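Local coordinates for protein galactonate dehydratase (Zobellia galactanivorans, PDB 5OLC) that belongs to the enolase superfamily, joining a mandelate racemase-type N-terminal domain to a TIM-barrel-like C-terminal domain, at residues V42-D47 / S107-A112; Y51-G56 / T308-S313; E78-E83 / D115-L120; P124-L129 / L318-D323. All blocks are in the same frame, centred on the assembly; numbering follows the deposited sequence.

Contact 1: V42-D47 / S107-A112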
loop_
_atom_site.group_PDB
_atom_site.type_symbol
_atom_site.label_atom_id
_atom_site.label_comp_id
_atom_site.label_asym_id
_atom_site.label_seq_id
_atom_site.Cartn_x
_atom_site.Cartn_y
_atom_site.Cartn_z
ATOM N N VAL A 42 -1.634 12.156 44.307
ATOM C CA VAL A 42 -1.384 10.970 45.157
ATOM C C VAL A 42 -0.129 11.115 45.997
ATOM O O VAL A 42 0.843 11.727 45.553
ATOM C CB VAL A 42 -1.254 9.622 44.416
ATOM C CG1 VAL A 42 -2.453 8.719 44.626
ATOM C CG2 VAL A 42 -0.874 9.797 42.952
ATOM N N LYS A 43 -0.112 10.422 47.151
ATOM C CA LYS A 43 1.031 10.289 48.031
ATOM C C LYS A 43 1.159 8.798 48.364
ATOM O O LYS A 43 0.308 8.217 49.050
ATOM C CB LYS A 43 0.877 11.129 49.305
ATOM C CG LYS A 43 2.162 11.286 50.119
ATOM C CD LYS A 43 1.807 11.558 51.554
ATOM C CE LYS A 43 2.942 12.165 52.329
ATOM N NZ LYS A 43 2.462 12.937 53.513
ATOM N N ILE A 44 2.208 8.170 47.825
ATOM C CA ILE A 44 2.489 6.773 48.129
ATOM C C ILE A 44 3.567 6.840 49.179
ATOM O O ILE A 44 4.570 7.532 48.989
ATOM C CB ILE A 44 2.908 5.903 46.903
ATOM C CG1 ILE A 44 1.859 5.995 45.772
ATOM C CG2 ILE A 44 3.143 4.424 47.338
ATOM C CD1 ILE A 44 2.351 5.715 44.445
ATOM N N THR A 45 3.332 6.161 50.309
ATOM C CA THR A 45 4.287 6.093 51.405
ATOM C C THR A 45 4.633 4.616 51.694
ATOM O O THR A 45 3.759 3.737 51.752
ATOM C CB THR A 45 3.872 6.931 52.660
ATOM O OG1 THR A 45 3.402 6.073 53.698
ATOM C CG2 THR A 45 2.849 8.046 52.365
ATOM N N LEU A 46 5.944 4.381 51.863
ATOM C CA LEU A 46 6.546 3.086 52.142
ATOM C C LEU A 46 6.535 2.793 53.645
ATOM O O LEU A 46 6.349 3.724 54.448
ATOM C CB LEU A 46 7.990 3.070 51.614
ATOM C CG LEU A 46 8.244 3.444 50.127
ATOM C CD1 LEU A 46 9.699 3.236 49.767
ATOM C CD2 LEU A 46 7.353 2.647 49.167
ATOM N N ASP A 47 6.761 1.501 54.031
ATOM C CA ASP A 47 6.827 1.062 55.433
ATOM C C ASP A 47 7.800 1.946 56.238
ATOM O O ASP A 47 7.528 2.263 57.392
ATOM C CB ASP A 47 7.287 -0.410 55.537
ATOM C CG ASP A 47 6.405 -1.499 54.946
ATOM O OD1 ASP A 47 5.210 -1.232 54.688
ATOM O OD2 ASP A 47 6.896 -2.639 54.800
ATOM N N SER A 107 -0.788 6.679 35.644
ATOM C CA SER A 107 0.185 7.785 35.526
ATOM C C SER A 107 0.521 8.379 36.890
ATOM O O SER A 107 1.702 8.530 37.215
ATOM C CB SER A 107 -0.338 8.904 34.629
ATOM O OG SER A 107 -0.574 8.519 33.287
ATOM N N ALA A 108 -0.533 8.741 37.673
ATOM C CA ALA A 108 -0.449 9.332 39.004
ATOM C C ALA A 108 0.402 8.486 39.946
ATOM O O ALA A 108 1.345 9.030 40.519
ATOM C CB ALA A 108 -1.841 9.537 39.555
ATOM N N ILE A 109 0.125 7.147 40.049
ATOM C CA ILE A 109 0.911 6.192 40.845
ATOM C C ILE A 109 2.364 6.159 40.334
ATOM O O ILE A 109 3.276 6.271 41.143
ATOM C CB ILE A 109 0.252 4.779 40.859
ATOM C CG1 ILE A 109 -1.088 4.799 41.638
ATOM C CG2 ILE A 109 1.206 3.707 41.422
ATOM C CD1 ILE A 109 -2.135 3.857 41.131
ATOM N N ASP A 110 2.574 6.047 38.999
ATOM C CA ASP A 110 3.903 6.017 38.371
ATOM C C ASP A 110 4.785 7.207 38.790
ATOM O O ASP A 110 5.841 6.981 39.373
ATOM C CB ASP A 110 3.805 5.884 36.837
ATOM C CG ASP A 110 5.079 5.399 36.170
ATOM O OD1 ASP A 110 5.394 4.189 36.305
ATOM O OD2 ASP A 110 5.752 6.221 35.493
ATOM N N VAL A 111 4.322 8.459 38.577
ATOM C CA VAL A 111 5.065 9.689 38.913
ATOM C C VAL A 111 5.496 9.690 40.399
ATOM O O VAL A 111 6.647 10.023 40.702
ATOM C CB VAL A 111 4.292 10.968 38.482
ATOM C CG1 VAL A 111 5.059 12.245 38.818
ATOM C CG2 VAL A 111 3.966 10.929 36.987
ATOM N N ALA A 112 4.607 9.241 41.309
ATOM C CA ALA A 112 4.945 9.108 42.736
ATOM C C ALA A 112 6.006 8.004 42.987
ATOM O O ALA A 112 6.854 8.193 43.859
ATOM C CB ALA A 112 3.688 8.860 43.570
#
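I44 and V42, two residues apart on strand 36-46, both face helix 101-120 and share the packed side of the contact about equally. I44 CG1 lies anti to the carbonyl carbon (chi1 -54°), and CD1 beyond it reaches the helix, 3.5 Å from A112 CB. I109 closes in from one turn back: its CG2 branch is 3.8 Å from I44 CD1, so the methyl sits between two helical side chains. V42 has as much surface covered as I44; its CG2 meets A108 with methyl against methyl, 3.5 Å from A108 CB, and also lies close to the A108 carbonyl oxygen. The small side chains of A108 and A112 let the short segments come within 8.2 Å, axis to axis, crossing at -50°. The other side of the strand is more open: K43 points away from the helix, partly exposed, and its amine end makes a cation-pi contact with Y51, while D47, past the strand end, is exposed. Helix 60-70 adds I67 beside V42 and A108, and F70 beside I109. A helix laid across an antiparallel three-stranded sheet, here with the strand in the middle of it, is characteristic of the N-terminal domain of the enolase superfamily.

Contact 2: Y51-G56 / T308-S313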
loop_
_atom_site.group_PDB
_atom_site.type_symbol
_atom_site.label_atom_id
_atom_site.label_comp_id
_atom_site.label_asym_id
_atom_site.label_seq_id
_atom_site.Cartn_x
_atom_site.Cartn_y
_atom_site.Cartn_z
ATOM N N TYR A 51 7.975 8.885 51.324
ATOM C CA TYR A 51 6.803 9.207 50.523
ATOM C C TYR A 51 7.220 9.664 49.153
ATOM O O TYR A 51 8.387 9.972 48.937
ATOM C CB TYR A 51 5.884 10.211 51.210
ATOM C CG TYR A 51 6.493 11.573 51.467
ATOM C CD1 TYR A 51 7.061 11.879 52.696
ATOM C CD2 TYR A 51 6.362 12.605 50.538
ATOM C CE1 TYR A 51 7.574 13.146 52.961
ATOM C CE2 TYR A 51 6.861 13.878 50.794
ATOM C CZ TYR A 51 7.460 14.146 52.011
ATOM O OH TYR A 51 7.974 15.392 52.266
ATOM N N GLY A 52 6.261 9.669 48.239
ATOM C CA GLY A 52 6.401 10.099 46.851
ATOM C C GLY A 52 5.110 10.745 46.395
ATOM O O GLY A 52 4.020 10.219 46.659
ATOM N N TRP A 53 5.226 11.920 45.752
ATOM C CA TRP A 53 4.077 12.682 45.252
ATOM C C TRP A 53 3.839 12.481 43.733
ATOM O O TRP A 53 4.770 12.538 42.929
ATOM C CB TRP A 53 4.193 14.178 45.635
ATOM C CG TRP A 53 3.862 14.472 47.067
ATOM C CD1 TRP A 53 4.736 14.813 48.060
ATOM C CD2 TRP A 53 2.560 14.433 47.675
ATOM N NE1 TRP A 53 4.058 15.001 49.248
ATOM C CE2 TRP A 53 2.722 14.759 49.043
ATOM C CE3 TRP A 53 1.265 14.190 47.189
ATOM C CZ2 TRP A 53 1.638 14.850 49.923
ATOM C CZ3 TRP A 53 0.202 14.257 48.067
ATOM C CH2 TRP A 53 0.391 14.596 49.414
ATOM N N GLY A 54 2.588 12.219 43.380
ATOM C CA GLY A 54 2.163 11.987 42.003
ATOM C C GLY A 54 0.939 12.782 41.623
ATOM O O GLY A 54 0.315 13.400 42.477
ATOM N N GLU A 55 0.598 12.773 40.345
ATOM C CA GLU A 55 -0.521 13.521 39.797
ATOM C C GLU A 55 -1.087 12.817 38.554
ATOM O O GLU A 55 -0.337 12.249 37.755
ATOM C CB GLU A 55 -0.038 14.939 39.427
ATOM C CG GLU A 55 -1.114 15.956 39.096
ATOM C CD GLU A 55 -0.579 17.374 39.010
ATOM O OE1 GLU A 55 0.534 17.626 39.521
ATOM O OE2 GLU A 55 -1.259 18.235 38.409
ATOM N N GLY A 56 -2.408 12.863 38.435
ATOM C CA GLY A 56 -3.168 12.351 37.303
ATOM C C GLY A 56 -3.832 13.502 36.571
ATOM O O GLY A 56 -4.223 14.484 37.214
ATOM N N THR A 308 -0.246 20.836 38.699
ATOM C CA THR A 308 0.520 21.437 39.797
ATOM C C THR A 308 2.014 21.239 39.515
ATOM O O THR A 308 2.372 20.766 38.434
ATOM C CB THR A 308 0.105 20.871 41.173
ATOM O OG1 THR A 308 0.633 19.563 41.334
ATOM C CG2 THR A 308 -1.385 20.880 41.413
ATOM N N TRP A 309 2.889 21.576 40.472
ATOM C CA TRP A 309 4.314 21.380 40.268
ATOM C C TRP A 309 4.699 19.915 40.330
ATOM O O TRP A 309 5.804 19.603 39.896
ATOM C CB TRP A 309 5.169 22.234 41.205
ATOM C CG TRP A 309 5.019 23.703 40.975
ATOM C CD1 TRP A 309 4.193 24.550 41.652
ATOM C CD2 TRP A 309 5.706 24.502 40.001
ATOM N NE1 TRP A 309 4.318 25.832 41.158
ATOM C CE2 TRP A 309 5.233 25.828 40.135
ATOM C CE3 TRP A 309 6.694 24.234 39.042
ATOM C CZ2 TRP A 309 5.709 26.882 39.345
ATOM C CZ3 TRP A 309 7.167 25.282 38.259
ATOM C CH2 TRP A 309 6.678 26.586 38.415
ATOM N N ILE A 310 3.799 19.002 40.814
ATOM C CA ILE A 310 4.097 17.558 40.779
ATOM C C ILE A 310 4.221 17.163 39.307
ATOM O O ILE A 310 5.205 16.527 38.940
ATOM C CB ILE A 310 3.098 16.643 41.542
ATOM C CG1 ILE A 310 3.090 16.966 43.043
ATOM C CG2 ILE A 310 3.479 15.184 41.330
ATOM C CD1 ILE A 310 1.928 16.499 43.780
ATOM N N ALA A 311 3.246 17.620 38.469
ATOM C CA ALA A 311 3.156 17.465 37.017
ATOM C C ALA A 311 4.280 18.209 36.304
ATOM O O ALA A 311 4.934 17.611 35.437
ATOM C CB ALA A 311 1.838 18.001 36.523
ATOM N N ILE A 312 4.500 19.517 36.635
ATOM C CA ILE A 312 5.563 20.298 35.992
ATOM C C ILE A 312 6.928 19.649 36.242
ATOM O O ILE A 312 7.679 19.470 35.287
ATOM C CB ILE A 312 5.522 21.800 36.337
ATOM C CG1 ILE A 312 4.162 22.392 35.970
ATOM C CG2 ILE A 312 6.661 22.575 35.644
ATOM C CD1 ILE A 312 3.641 23.467 36.932
ATOM N N SER A 313 7.199 19.212 37.495
ATOM C CA SER A 313 8.446 18.537 37.880
ATOM C C SER A 313 8.757 17.326 37.009
ATOM O O SER A 313 9.870 17.239 36.502
ATOM C CB SER A 313 8.422 18.135 39.349
ATOM O OG SER A 313 8.510 19.294 40.154
#
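E55 reaches from strand 51-56 to the first turn of helix 309-321, where T308, I310 and A311 receive it. Its CB rests against I310, 4.0 Å from CG2. CG is anti to the backbone N (chi1 -168°) and the chain runs on extended, carrying CD past I310 to the helix start. There the carboxylate takes three hydrogen bonds. OE1 accepts two of them, from T308 OG1 at 2.7 Å and from A311 N at 2.9 Å; the donors come from opposite faces of the carboxylate plane, each nearly 50° out of it. OE2 uses its syn lone pair for T308 N, 2.8 Å away in a fairly straight bond (162° at the hydrogen). T308 is the N-cap: its OG1 gives a proton to E55 and accepts I310 N at 3.3 Å, so the carboxylate probably helps to position the capping hydroxyl. Alongside, I310 fills the apolar part of the contact, with CD1 3.7 Å from W53 CB and CG2 close to the W53 carbonyl oxygen and the G54 carbonyl carbon. The segments cross almost perpendicularly. The strand belongs to the N-terminal domain and the helix to the barrel domain, so the glutamate ties the two together: an acidic group serves as a buried acceptor at a helix N-terminus, where the helix dipole would probably favour it.

Contact 3: E78-E83 / D115-L120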
loop_
_atom_site.group_PDB
_atom_site.type_symbol
_atom_site.label_atom_id
_atom_site.label_comp_id
_atom_site.label_asym_id
_atom_site.label_seq_id
_atom_site.Cartn_x
_atom_site.Cartn_y
_atom_site.Cartn_z
ATOM N N GLU A 78 7.171 -3.657 46.626
ATOM C CA GLU A 78 8.370 -2.832 46.494
ATOM C C GLU A 78 8.246 -1.750 45.426
ATOM O O GLU A 78 7.891 -2.030 44.284
ATOM C CB GLU A 78 9.600 -3.731 46.257
ATOM C CG GLU A 78 9.658 -4.943 47.184
ATOM C CD GLU A 78 9.046 -6.255 46.702
ATOM O OE1 GLU A 78 7.826 -6.300 46.406
ATOM O OE2 GLU A 78 9.780 -7.271 46.725
ATOM N N ALA A 79 8.577 -0.526 45.804
ATOM C CA ALA A 79 8.513 0.663 44.958
ATOM C C ALA A 79 9.698 0.885 43.924
ATOM O O ALA A 79 9.491 1.635 42.952
ATOM C CB ALA A 79 8.370 1.876 45.843
ATOM N N ILE A 80 10.933 0.305 44.155
ATOM C CA ILE A 80 12.074 0.460 43.222
ATOM C C ILE A 80 11.780 -0.217 41.879
ATOM O O ILE A 80 12.036 0.386 40.827
ATOM C CB ILE A 80 13.493 0.072 43.750
ATOM C CG1 ILE A 80 13.451 -0.990 44.866
ATOM C CG2 ILE A 80 14.303 1.297 44.167
ATOM C CD1 ILE A 80 13.479 -2.459 44.389
ATOM N N GLY A 81 11.225 -1.440 41.930
ATOM C CA GLY A 81 10.798 -2.188 40.752
ATOM C C GLY A 81 9.464 -1.668 40.224
ATOM O O GLY A 81 8.509 -2.435 40.084
ATOM N N HIS A 82 9.405 -0.343 39.930
ATOM C CA HIS A 82 8.248 0.422 39.475
ATOM C C HIS A 82 7.554 -0.191 38.264
ATOM O O HIS A 82 6.318 -0.107 38.153
ATOM C CB HIS A 82 8.651 1.883 39.211
ATOM C CG HIS A 82 9.513 2.047 38.009
ATOM N ND1 HIS A 82 10.878 1.834 38.067
ATOM C CD2 HIS A 82 9.167 2.312 36.734
ATOM C CE1 HIS A 82 11.322 1.993 36.829
ATOM N NE2 HIS A 82 10.327 2.275 35.993
ATOM N N GLU A 83 8.350 -0.809 37.358
ATOM C CA GLU A 83 7.832 -1.450 36.145
ATOM C C GLU A 83 7.034 -2.707 36.469
ATOM O O GLU A 83 6.092 -3.010 35.743
ATOM C CB GLU A 83 8.946 -1.738 35.136
ATOM C CG GLU A 83 9.121 -0.641 34.100
ATOM C CD GLU A 83 10.306 -0.734 33.151
ATOM O OE1 GLU A 83 10.615 -1.848 32.671
ATOM O OE2 GLU A 83 10.890 0.332 32.841
ATOM N N ASP A 115 9.250 9.561 42.243
ATOM C CA ASP A 115 9.662 10.502 43.293
ATOM C C ASP A 115 10.277 9.672 44.399
ATOM O O ASP A 115 11.372 10.011 44.837
ATOM C CB ASP A 115 8.490 11.341 43.830
ATOM C CG ASP A 115 8.892 12.612 44.576
ATOM O OD1 ASP A 115 10.007 13.138 44.316
ATOM O OD2 ASP A 115 8.071 13.109 45.388
ATOM N N ILE A 116 9.623 8.534 44.779
ATOM C CA ILE A 116 10.102 7.558 45.764
ATOM C C ILE A 116 11.483 7.075 45.370
ATOM O O ILE A 116 12.391 7.223 46.168
ATOM C CB ILE A 116 9.118 6.364 45.959
ATOM C CG1 ILE A 116 7.948 6.730 46.914
ATOM C CG2 ILE A 116 9.842 5.088 46.449
ATOM C CD1 ILE A 116 6.772 5.734 46.937
ATOM N N LYS A 117 11.652 6.532 44.146
ATOM C CA LYS A 117 12.919 5.997 43.623
ATOM C C LYS A 117 14.018 7.021 43.648
ATOM O O LYS A 117 15.129 6.704 44.072
ATOM C CB LYS A 117 12.730 5.499 42.202
ATOM C CG LYS A 117 12.968 4.003 42.018
ATOM C CD LYS A 117 12.583 3.541 40.588
ATOM C CE LYS A 117 13.215 4.372 39.490
ATOM N NZ LYS A 117 14.643 4.725 39.790
ATOM N N GLY A 118 13.687 8.241 43.233
ATOM C CA GLY A 118 14.600 9.373 43.254
ATOM C C GLY A 118 15.129 9.620 44.652
ATOM O O GLY A 118 16.345 9.652 44.867
ATOM N N LYS A 119 14.203 9.717 45.621
ATOM C CA LYS A 119 14.509 9.884 47.037
ATOM C C LYS A 119 15.360 8.676 47.542
ATOM O O LYS A 119 16.507 8.870 47.951
ATOM C CB LYS A 119 13.205 10.074 47.846
ATOM C CG LYS A 119 12.533 11.444 47.615
ATOM C CD LYS A 119 11.064 11.472 48.090
ATOM C CE LYS A 119 10.512 12.859 48.339
ATOM N NZ LYS A 119 9.032 12.880 48.384
ATOM N N LEU A 120 14.795 7.448 47.450
ATOM C CA LEU A 120 15.341 6.130 47.789
ATOM C C LEU A 120 16.821 5.975 47.374
ATOM O O LEU A 120 17.649 5.566 48.194
ATOM C CB LEU A 120 14.488 5.080 47.025
ATOM C CG LEU A 120 14.117 3.732 47.650
ATOM C CD1 LEU A 120 15.357 2.903 48.089
ATOM C CD2 LEU A 120 13.108 3.885 48.723
#
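I80 and K117 bring the backbones nearest, with 5.6 Å between their CA atoms, where the turn before helix 82-93 passes the C-terminal part of helix 101-120. K117 does most of the touching. Its CG lies 3.7 Å from I80 CG2, the two side chains crossing at about a right angle. The next carbon, CD, lies near the I80 carbonyl oxygen and close to H82, 3.5 Å from ND1. The chain then bends at chi3 (51°) and chi4 (41°), and CE stays by the imidazole, 4.0 Å from H82 CE1, so the aliphatic part of the lysine and not its amine meets the ring. The turn itself is an inverse gamma turn centred on G81, in which H82 N bonds to I80 O at 2.9 Å; H82 ND1 adds a weak bond to the same oxygen, which helps to fix the ring beside the lysine. This corner joins two helices of the N-terminal domain, with strand 36-46 close by. On that side A79 CB packs on the CG2 branch of I116, 3.6 Å away, and L46 of the strand touches both residues. L120 contributes less: its CG is 4.3 Å from I80 CG2 and the residue is partly exposed. W114 turns its ring toward that of H82, the planes about 60° apart. This corner also faces another chain: I80 packs on V127 of the second subunit, and E83 forms salt bridges with K288 and K133 of that subunit.

Contact 4: P124-L129 / L318-D323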
loop_
_atom_site.group_PDB
_atom_site.type_symbol
_atom_site.label_atom_id
_atom_site.label_comp_id
_atom_site.label_asym_id
_atom_site.label_seq_id
_atom_site.Cartn_x
_atom_site.Cartn_y
_atom_site.Cartn_z
ATOM N N PRO A 124 18.234 12.806 41.425
ATOM C CA PRO A 124 17.037 13.353 40.755
ATOM C C PRO A 124 16.466 12.340 39.739
ATOM O O PRO A 124 17.135 11.344 39.417
ATOM C CB PRO A 124 17.544 14.642 40.095
ATOM C CG PRO A 124 18.987 14.432 39.920
ATOM C CD PRO A 124 19.449 13.549 41.044
ATOM N N VAL A 125 15.216 12.557 39.275
ATOM C CA VAL A 125 14.539 11.662 38.323
ATOM C C VAL A 125 15.256 11.647 36.955
ATOM O O VAL A 125 15.411 10.563 36.379
ATOM C CB VAL A 125 13.014 11.949 38.207
ATOM C CG1 VAL A 125 12.346 11.056 37.163
ATOM C CG2 VAL A 125 12.323 11.784 39.560
ATOM N N SER A 126 15.711 12.828 36.444
ATOM C CA SER A 126 16.395 12.923 35.143
ATOM C C SER A 126 17.620 12.029 35.060
ATOM O O SER A 126 17.777 11.305 34.076
ATOM C CB SER A 126 16.724 14.367 34.764
ATOM O OG SER A 126 16.960 15.251 35.849
ATOM N N VAL A 127 18.450 12.021 36.116
ATOM C CA VAL A 127 19.642 11.177 36.203
ATOM C C VAL A 127 19.221 9.698 36.263
ATOM O O VAL A 127 19.872 8.831 35.664
ATOM C CB VAL A 127 20.521 11.624 37.400
ATOM C CG1 VAL A 127 21.541 10.556 37.811
ATOM C CG2 VAL A 127 21.214 12.943 37.079
ATOM N N LEU A 128 18.101 9.434 36.944
ATOM C CA LEU A 128 17.565 8.084 37.089
ATOM C C LEU A 128 16.805 7.571 35.846
ATOM O O LEU A 128 16.495 6.365 35.778
ATOM C CB LEU A 128 16.706 7.988 38.357
ATOM C CG LEU A 128 17.456 7.619 39.607
ATOM C CD1 LEU A 128 16.613 7.836 40.794
ATOM C CD2 LEU A 128 17.878 6.182 39.566
ATOM N N LEU A 129 16.502 8.486 34.880
ATOM C CA LEU A 129 15.842 8.151 33.603
ATOM C C LEU A 129 16.939 7.783 32.570
ATOM O O LEU A 129 16.645 7.255 31.490
ATOM C CB LEU A 129 14.969 9.317 33.053
ATOM C CG LEU A 129 13.578 9.600 33.647
ATOM C CD1 LEU A 129 13.043 10.953 33.153
ATOM C CD2 LEU A 129 12.576 8.480 33.344
ATOM N N LEU A 318 11.715 14.975 32.586
ATOM C CA LEU A 318 11.643 14.256 31.306
ATOM C C LEU A 318 12.374 14.998 30.181
ATOM O O LEU A 318 13.202 14.364 29.518
ATOM C CB LEU A 318 10.227 13.865 30.897
ATOM C CG LEU A 318 10.192 12.881 29.730
ATOM C CD1 LEU A 318 9.640 11.526 30.137
ATOM C CD2 LEU A 318 9.493 13.491 28.528
ATOM N N VAL A 319 12.117 16.323 29.980
ATOM C CA VAL A 319 12.809 17.074 28.913
ATOM C C VAL A 319 14.339 17.163 29.214
ATOM O O VAL A 319 15.142 17.215 28.275
ATOM C CB VAL A 319 12.182 18.436 28.476
ATOM C CG1 VAL A 319 10.702 18.545 28.841
ATOM C CG2 VAL A 319 12.970 19.641 28.960
ATOM N N ALA A 320 14.736 17.093 30.504
ATOM C CA ALA A 320 16.147 17.068 30.868
ATOM C C ALA A 320 16.786 15.820 30.239
ATOM O O ALA A 320 17.797 15.956 29.564
ATOM C CB ALA A 320 16.315 17.056 32.380
ATOM N N ASN A 321 16.142 14.637 30.378
ATOM C CA ASN A 321 16.579 13.338 29.860
ATOM C C ASN A 321 16.343 13.166 28.350
ATOM O O ASN A 321 16.927 12.266 27.735
ATOM C CB ASN A 321 15.888 12.227 30.626
ATOM C CG ASN A 321 16.496 10.873 30.410
ATOM O OD1 ASN A 321 17.432 10.460 31.106
ATOM N ND2 ASN A 321 15.980 10.166 29.430
ATOM N N LEU A 322 15.482 14.008 27.748
ATOM C CA LEU A 322 15.192 13.998 26.299
ATOM C C LEU A 322 16.420 14.492 25.535
ATOM O O LEU A 322 17.166 15.312 26.074
ATOM C CB LEU A 322 14.004 14.937 26.028
ATOM C CG LEU A 322 12.733 14.403 25.382
ATOM C CD1 LEU A 322 12.299 13.064 25.962
ATOM C CD2 LEU A 322 11.611 15.388 25.554
ATOM N N ASP A 323 16.615 14.002 24.282
ATOM C CA ASP A 323 17.727 14.365 23.379
ATOM C C ASP A 323 17.238 14.680 21.952
ATOM O O ASP A 323 17.945 15.318 21.165
ATOM C CB ASP A 323 18.827 13.274 23.363
ATOM C CG ASP A 323 18.338 11.830 23.369
ATOM O OD1 ASP A 323 17.288 11.555 22.749
ATOM O OD2 ASP A 323 19.004 10.979 24.001
#
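L129 and N321 have the most surface covered by the opposite segment, and S126 follows. N321 stands on the last turn of helix 309-321, with CG anti to the backbone N (chi1 -166°), which places CG on the side of 124-129. L129 lies obliquely across it: its CB is 3.9 Å from N321 CB, and CD1 lies 4.0 Å from both N321 CB and L318 CA. The leucine therefore covers the backbone at L318 as well as the stem of the asparagine. S126 approaches one residue along, CB to CB, at 3.6 Å from A320. S126 CA is also 5.3 Å from N321 CA, so the two backbones come close here with only small side chains at S126 and A320. Around this, helix 283-296 adds K288 against L129 and N321, and V287 against L318, while H317 ND1 is hydrogen-bonded to S126 N and K133 NZ to N321 O. On the far side of the short helix, V127 packs on I80 of the second subunit. The contact joins residues that follow helix 101-120 to the C-terminal end of a helix in the barrel domain. The N321 amide ends near two backbone carbonyl oxygens, S126 O and L129 O; which end of the amide faces them is uncertain, since the group is probably turned over in the model. The chemistry is thus apolar contact round a buried amide, and its polar partners may include backbone groups of 124-129.

All four contacts are largely buried, but contacts 3 and 4 reach the second subunit, whereas 1 and 2 meet no other chain. Helix 101-120 serves contacts 1 and 3, and helix 309-321 serves 2 and 4. Strands 36-46 and 51-56 are neighbours in one sheet, so contacts 1 and 2 share its backbone bonding. Contacts 1 and 3 stay within the N-terminal domain and rely on aliphatic packing, with a lysine chain added in contact 3. Contacts 2 and 4 bridge to the barrel domain: 2 through a carboxylate at a helix start, 4 mainly through apolar contact of L129 and S126 with a helix end, beside an asparagine amide whose bonding is unsettled. K119 and D115 tie contact 3 to strand 51-56.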